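Local coordinates for hemolysin-related protein (Vibrio cholerae serotype O1, PDB 6MLT), which is a secreted biofilm matrix protein that binds metal ions and probably carbohydrate, and is thought to contribute to adhesion of the biofilm, at residues Y67-I73 / G91-R97; S117-I123 / Q135-S139. All blocks are in the same frame, centred on the assembly; numbering follows the deposited sequence.

In the fold
Both contacts join antiparallel strands in neighbouring antiparallel sheets of the beta-propeller part of the chain, a branched one for contact 1 and a four-stranded blade for contact 2, and their centres lie about 13 Å apart. Contact 1 pairs strand 71-76 with the short strand 93-94 that ends its sheet; contact 2 joins strands 122-126 and 132-137, the last hairpin of the next sheet. Each is partly buried, but only contact 2 has exposed residues among those that touch: P121, Q135 and L137. Glycines, two bridging waters and a D95-R97 salt bridge mark contact 1, whereas a buried lysine, K138, donates from NZ to the backbone carbonyl of T120 in contact 2. They touch where S117 CB packs 3.7 Å from D95 N.

Contact 1. Residues Y67-I73 / G91-R97; sequences YANGGYI and GVIADAR
Segments 67-73 and 91-97 run antiparallel, with G71 and A94 as a hydrogen-bonded pair (CA-CA 5.5 Å) and Y72 and I93 as a non-hydrogen-bonded pair (CA-CA 4.8 Å). G71 N donates to A94 O and A94 N to G71 O, both at 2.8 Å, and I73 N reaches V92 O at 3.1 Å. G70 (phi/psi 94/156) and G91 (89/154) have backbone angles that call for glycine; a CB on G70 would also clash with I93 CG2, and one on G91 with Y72 CD1. The return bond of I73 and V92 runs through a water (I73 O and V92 N, 2.8 Å each); past G71, where the pairing ends, another links Y67 O (2.6 Å), G70 N (2.9 Å) and A96 N (3.0 Å).

Y72 (m) and I93 (m, m) share a face, where I93 CD1 makes a CH-pi contact 3.6 Å from the Y72 ring centroid. I73 (m, t) sets CG1 3.7 Å from A94 CB. D95 (t) forms an Asx turn, OD2 accepting from R97 N at 3.0 Å, and a salt bridge, OD1 to R97 NH2 at 2.8 Å. R97 CG lies 4.0 Å from Y67 CD1, at the ring edge.

The pair forms one edge of a branched antiparallel sheet in the beta-propeller part of the chain, with 93-94 paired to 71-76: strand 56-63 flanks 71-76, Y72 stacks on H25, and I73 and A94 pack against S115 of strand 112-115.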
loop_
_atom_site.group_PDB
_atom_site.type_symbol
_atom_site.label_atom_id
_atom_site.label_comp_id
_atom_site.label_asym_id
_atom_site.label_seq_id
_atom_site.Cartn_x
_atom_site.Cartn_y
_atom_site.Cartn_z
ATOM N N TYR A 67 -25.288 -5.816 -18.182
ATOM C CA TYR A 67 -24.284 -5.936 -17.131
ATOM C C TYR A 67 -24.871 -5.804 -15.733
ATOM O O TYR A 67 -24.182 -6.138 -14.761
ATOM C CB TYR A 67 -23.184 -4.884 -17.321
ATOM C CG TYR A 67 -23.697 -3.467 -17.412
ATOM C CD1 TYR A 67 -23.978 -2.731 -16.267
ATOM C CD2 TYR A 67 -23.912 -2.870 -18.644
ATOM C CE1 TYR A 67 -24.454 -1.433 -16.352
ATOM C CE2 TYR A 67 -24.386 -1.573 -18.742
ATOM C CZ TYR A 67 -24.652 -0.860 -17.594
ATOM O OH TYR A 67 -25.127 0.433 -17.690
ATOM N N ALA A 68 -26.105 -5.323 -15.604
ATOM C CA ALA A 68 -26.727 -5.131 -14.302
ATOM C C ALA A 68 -27.517 -6.344 -13.831
ATOM O O ALA A 68 -28.032 -6.325 -12.711
ATOM C CB ALA A 68 -27.649 -3.908 -14.336
ATOM N N ASN A 69 -27.598 -7.404 -14.636
ATOM C CA ASN A 69 -28.482 -8.527 -14.347
ATOM C C ASN A 69 -27.726 -9.828 -14.104
ATOM O O ASN A 69 -28.313 -10.902 -14.233
ATOM C CB ASN A 69 -29.482 -8.710 -15.490
ATOM C CG ASN A 69 -30.185 -7.417 -15.858
ATOM O OD1 ASN A 69 -29.868 -6.788 -16.868
ATOM N ND2 ASN A 69 -31.130 -7.003 -15.025
ATOM N N GLY A 70 -26.444 -9.752 -13.767
ATOM C CA GLY A 70 -25.652 -10.921 -13.446
ATOM C C GLY A 70 -24.898 -11.468 -14.649
ATOM O O GLY A 70 -25.271 -11.265 -15.802
ATOM N N GLY A 71 -23.807 -12.179 -14.357
ATOM C CA GLY A 71 -22.991 -12.804 -15.380
ATOM C C GLY A 71 -22.348 -14.070 -14.853
ATOM O O GLY A 71 -22.504 -14.425 -13.684
ATOM N N TYR A 72 -21.606 -14.756 -15.726
ATOM C CA TYR A 72 -20.974 -16.025 -15.381
ATOM C C TYR A 72 -19.535 -15.796 -14.951
ATOM O O TYR A 72 -18.794 -15.070 -15.616
ATOM C CB TYR A 72 -21.010 -17.007 -16.556
ATOM C CG TYR A 72 -22.390 -17.562 -16.812
ATOM C CD1 TYR A 72 -22.933 -18.530 -15.977
ATOM C CD2 TYR A 72 -23.162 -17.103 -17.874
ATOM C CE1 TYR A 72 -24.204 -19.029 -16.195
ATOM C CE2 TYR A 72 -24.438 -17.603 -18.102
ATOM C CZ TYR A 72 -24.950 -18.562 -17.259
ATOM O OH TYR A 72 -26.212 -19.055 -17.478
ATOM N N ILE A 73 -19.142 -16.430 -13.849
ATOM C CA ILE A 73 -17.738 -16.462 -13.457
ATOM C C ILE A 73 -16.995 -17.421 -14.370
ATOM O O ILE A 73 -17.427 -18.563 -14.577
ATOM C CB ILE A 73 -17.587 -16.890 -11.991
ATOM C CG1 ILE A 73 -18.406 -15.980 -11.075
ATOM C CG2 ILE A 73 -16.118 -16.874 -11.580
ATOM C CD1 ILE A 73 -18.481 -16.480 -9.624
ATOM N N GLY A 91 -22.635 -23.423 -14.425
ATOM C CA GLY A 91 -22.114 -22.074 -14.261
ATOM C C GLY A 91 -22.614 -21.416 -12.991
ATOM O O GLY A 91 -23.674 -21.737 -12.461
ATOM N N VAL A 92 -21.826 -20.467 -12.495
ATOM C CA VAL A 92 -22.149 -19.720 -11.285
ATOM C C VAL A 92 -22.366 -18.264 -11.664
ATOM O O VAL A 92 -21.501 -17.645 -12.299
ATOM C CB VAL A 92 -21.039 -19.850 -10.228
ATOM C CG1 VAL A 92 -21.347 -18.982 -9.007
ATOM C CG2 VAL A 92 -20.875 -21.315 -9.822
ATOM N N ILE A 93 -23.512 -17.719 -11.270
ATOM C CA ILE A 93 -23.858 -16.329 -11.554
ATOM C C ILE A 93 -23.307 -15.436 -10.449
ATOM O O ILE A 93 -23.495 -15.702 -9.254
ATOM C CB ILE A 93 -25.384 -16.157 -11.692
ATOM C CG1 ILE A 93 -25.923 -16.997 -12.858
ATOM C CG2 ILE A 93 -25.747 -14.682 -11.885
ATOM C CD1 ILE A 93 -25.410 -16.569 -14.211
ATOM N N ALA A 94 -22.613 -14.378 -10.851
ATOM C CA ALA A 94 -22.183 -13.320 -9.952
ATOM C C ALA A 94 -22.525 -11.985 -10.591
ATOM O O ALA A 94 -22.741 -11.892 -11.803
ATOM C CB ALA A 94 -20.681 -13.391 -9.668
ATOM N N ASP A 95 -22.578 -10.936 -9.776
ATOM C CA ASP A 95 -22.773 -9.619 -10.357
ATOM C C ASP A 95 -21.617 -9.307 -11.302
ATOM O O ASP A 95 -20.459 -9.627 -11.023
ATOM C CB ASP A 95 -22.879 -8.547 -9.285
ATOM C CG ASP A 95 -23.470 -7.261 -9.833
ATOM O OD1 ASP A 95 -24.711 -7.189 -9.954
ATOM O OD2 ASP A 95 -22.696 -6.347 -10.186
ATOM N N ALA A 96 -21.944 -8.717 -12.447
ATOM C CA ALA A 96 -20.959 -8.463 -13.488
ATOM C C ALA A 96 -20.255 -7.123 -13.330
ATOM O O ALA A 96 -19.325 -6.838 -14.089
ATOM C CB ALA A 96 -21.623 -8.535 -14.869
ATOM N N ARG A 97 -20.659 -6.302 -12.357
ATOM C CA ARG A 97 -20.087 -4.972 -12.183
ATOM C C ARG A 97 -18.965 -4.921 -11.159
ATOM O O ARG A 97 -18.192 -3.957 -11.163
ATOM C CB ARG A 97 -21.180 -3.977 -11.764
ATOM C CG ARG A 97 -22.306 -3.835 -12.779
ATOM C CD ARG A 97 -23.525 -3.158 -12.178
ATOM N NE ARG A 97 -24.228 -4.050 -11.264
ATOM C CZ ARG A 97 -25.430 -3.807 -10.760
ATOM N NH1 ARG A 97 -26.071 -2.686 -11.069
ATOM N NH2 ARG A 97 -25.993 -4.689 -9.948
HETATM O O HOH W 1 -24.713 -7.642 -12.696
HETATM O O HOH W 2 -19.251 -20.419 -13.499
#

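Contact 2. Residues S117-I123 / Q135-S139; sequences SALTPYI and QLLKS
An antiparallel strand pairing, extended by a lysine reaching into a turn, closes the open end of the hairpin formed by strands 122-126 and 132-137 within the FG-GAP-like repeat. Y122 and L137 form a non-hydrogen-bonded pair (CA-CA 4.5 Å), I123 and L136 a hydrogen-bonded one (CA-CA 5.1 Å). I123 N donates to L136 O at 2.8 Å, L136 N to I123 O at 3.1 Å, and K138 N continues the pairing to P121 O at 2.9 Å.

Before the strand, S117-T120 is a type I beta turn. Two ST turns shape this approach: S117 OG accepts from L119 N (2.9 Å) and T120 OG1 from Y122 N (3.2 Å). K138, in an m, t, m, t rotamer, runs back along the backbone, its CG 3.7 Å from I123 CG1, and NZ donates to T120 O at 2.8 Å; T116 and S145 hydroxyls also bond to NZ.

Such a hairpin supplies the third and fourth strands of a four-stranded antiparallel blade, the repeating unit of a beta-propeller, with 132-137 at the edge. On one face Y122 (m) meets L137 (t, p), whose CD1 makes an off-centre CH-pi contact 4.2 Å from the ring centroid and sits 4.1 Å from P121 CB. On the other, I123 and L136 bring their CB atoms within 4.3 Å and pack against Y169 of strand 167-170 in the next blade.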
loop_
_atom_site.group_PDB
_atom_site.type_symbol
_atom_site.label_atom_id
_atom_site.label_comp_id
_atom_site.label_asym_id
_atom_site.label_seq_id
_atom_site.Cartn_x
_atom_site.Cartn_y
_atom_site.Cartn_z
ATOM N N SER A 117 -24.484 -12.134 -6.079
ATOM C CA SER A 117 -25.278 -11.377 -7.033
ATOM C C SER A 117 -26.542 -10.898 -6.337
ATOM O O SER A 117 -26.842 -11.293 -5.208
ATOM C CB SER A 117 -25.647 -12.222 -8.258
ATOM O OG SER A 117 -26.806 -12.990 -7.978
ATOM N N ALA A 118 -27.301 -10.053 -7.033
ATOM C CA ALA A 118 -28.585 -9.614 -6.512
ATOM C C ALA A 118 -29.649 -10.690 -6.627
ATOM O O ALA A 118 -30.751 -10.507 -6.099
ATOM C CB ALA A 118 -29.045 -8.354 -7.247
ATOM N N LEU A 119 -29.349 -11.797 -7.306
ATOM C CA LEU A 119 -30.313 -12.850 -7.577
ATOM C C LEU A 119 -30.240 -13.998 -6.576
ATOM O O LEU A 119 -31.075 -14.904 -6.644
ATOM C CB LEU A 119 -30.095 -13.410 -8.992
ATOM C CG LEU A 119 -29.945 -12.366 -10.103
ATOM C CD1 LEU A 119 -29.701 -13.049 -11.440
ATOM C CD2 LEU A 119 -31.167 -11.471 -10.185
ATOM N N THR A 120 -29.259 -13.992 -5.675
ATOM C CA THR A 120 -29.079 -15.051 -4.695
ATOM C C THR A 120 -29.098 -14.472 -3.284
ATOM O O THR A 120 -28.655 -13.338 -3.070
ATOM C CB THR A 120 -27.756 -15.807 -4.902
ATOM O OG1 THR A 120 -27.583 -16.782 -3.870
ATOM C CG2 THR A 120 -26.576 -14.867 -4.853
ATOM N N PRO A 121 -29.598 -15.218 -2.299
ATOM C CA PRO A 121 -29.508 -14.768 -0.904
ATOM C C PRO A 121 -28.189 -15.097 -0.222
ATOM O O PRO A 121 -28.051 -14.826 0.975
ATOM C CB PRO A 121 -30.671 -15.512 -0.231
ATOM C CG PRO A 121 -30.877 -16.727 -1.038
ATOM C CD PRO A 121 -30.450 -16.413 -2.445
ATOM N N TYR A 122 -27.217 -15.644 -0.952
ATOM C CA TYR A 122 -25.979 -16.146 -0.373
ATOM C C TYR A 122 -24.758 -15.452 -0.956
ATOM O O TYR A 122 -24.723 -15.098 -2.138
ATOM C CB TYR A 122 -25.833 -17.666 -0.597
ATOM C CG TYR A 122 -26.826 -18.425 0.231
ATOM C CD1 TYR A 122 -26.622 -18.598 1.590
ATOM C CD2 TYR A 122 -27.998 -18.919 -0.329
ATOM C CE1 TYR A 122 -27.542 -19.253 2.365
ATOM C CE2 TYR A 122 -28.928 -19.576 0.443
ATOM C CZ TYR A 122 -28.693 -19.741 1.793
ATOM O OH TYR A 122 -29.612 -20.387 2.582
ATOM N N ILE A 123 -23.752 -15.273 -0.104
ATOM C CA ILE A 123 -22.382 -15.170 -0.588
ATOM C C ILE A 123 -21.935 -16.571 -0.991
ATOM O O ILE A 123 -21.963 -17.507 -0.183
ATOM C CB ILE A 123 -21.464 -14.557 0.476
ATOM C CG1 ILE A 123 -21.810 -13.072 0.666
ATOM C CG2 ILE A 123 -19.995 -14.700 0.083
ATOM C CD1 ILE A 123 -21.239 -12.470 1.914
ATOM N N GLN A 135 -21.569 -21.515 1.438
ATOM C CA GLN A 135 -22.507 -20.421 1.255
ATOM C C GLN A 135 -22.757 -19.765 2.604
ATOM O O GLN A 135 -22.851 -20.446 3.630
ATOM C CB GLN A 135 -23.823 -20.908 0.637
ATOM C CG GLN A 135 -23.663 -21.400 -0.795
ATOM C CD GLN A 135 -24.967 -21.857 -1.410
ATOM O OE1 GLN A 135 -25.567 -22.825 -0.955
ATOM N NE2 GLN A 135 -25.412 -21.162 -2.450
ATOM N N LEU A 136 -22.841 -18.438 2.595
ATOM C CA LEU A 136 -23.124 -17.647 3.790
ATOM C C LEU A 136 -24.339 -16.778 3.502
ATOM O O LEU A 136 -24.339 -16.008 2.535
ATOM C CB LEU A 136 -21.935 -16.768 4.179
ATOM C CG LEU A 136 -20.546 -17.408 4.163
ATOM C CD1 LEU A 136 -19.485 -16.350 4.431
ATOM C CD2 LEU A 136 -20.446 -18.544 5.172
ATOM N N LEU A 137 -25.372 -16.909 4.330
ATOM C CA LEU A 137 -26.596 -16.144 4.128
ATOM C C LEU A 137 -26.328 -14.659 4.333
ATOM O O LEU A 137 -25.764 -14.254 5.354
ATOM C CB LEU A 137 -27.668 -16.622 5.096
ATOM C CG LEU A 137 -29.066 -16.013 4.944
ATOM C CD1 LEU A 137 -29.708 -16.464 3.645
ATOM C CD2 LEU A 137 -29.944 -16.383 6.139
ATOM N N LYS A 138 -26.757 -13.843 3.373
ATOM C CA LYS A 138 -26.444 -12.425 3.396
ATOM C C LYS A 138 -27.377 -11.663 4.333
ATOM O O LYS A 138 -28.495 -12.091 4.640
ATOM C CB LYS A 138 -26.537 -11.834 1.989
ATOM C CG LYS A 138 -25.439 -12.316 1.051
ATOM C CD LYS A 138 -25.479 -11.626 -0.300
ATOM C CE LYS A 138 -26.732 -11.990 -1.070
ATOM N NZ LYS A 138 -26.711 -11.410 -2.451
ATOM N N SER A 139 -26.907 -10.491 4.761
ATOM C CA SER A 139 -27.717 -9.608 5.588
ATOM C C SER A 139 -28.859 -8.998 4.786
ATOM O O SER A 139 -30.016 -9.009 5.224
ATOM C CB SER A 139 -26.834 -8.510 6.184
ATOM O OG SER A 139 -27.596 -7.635 6.989
#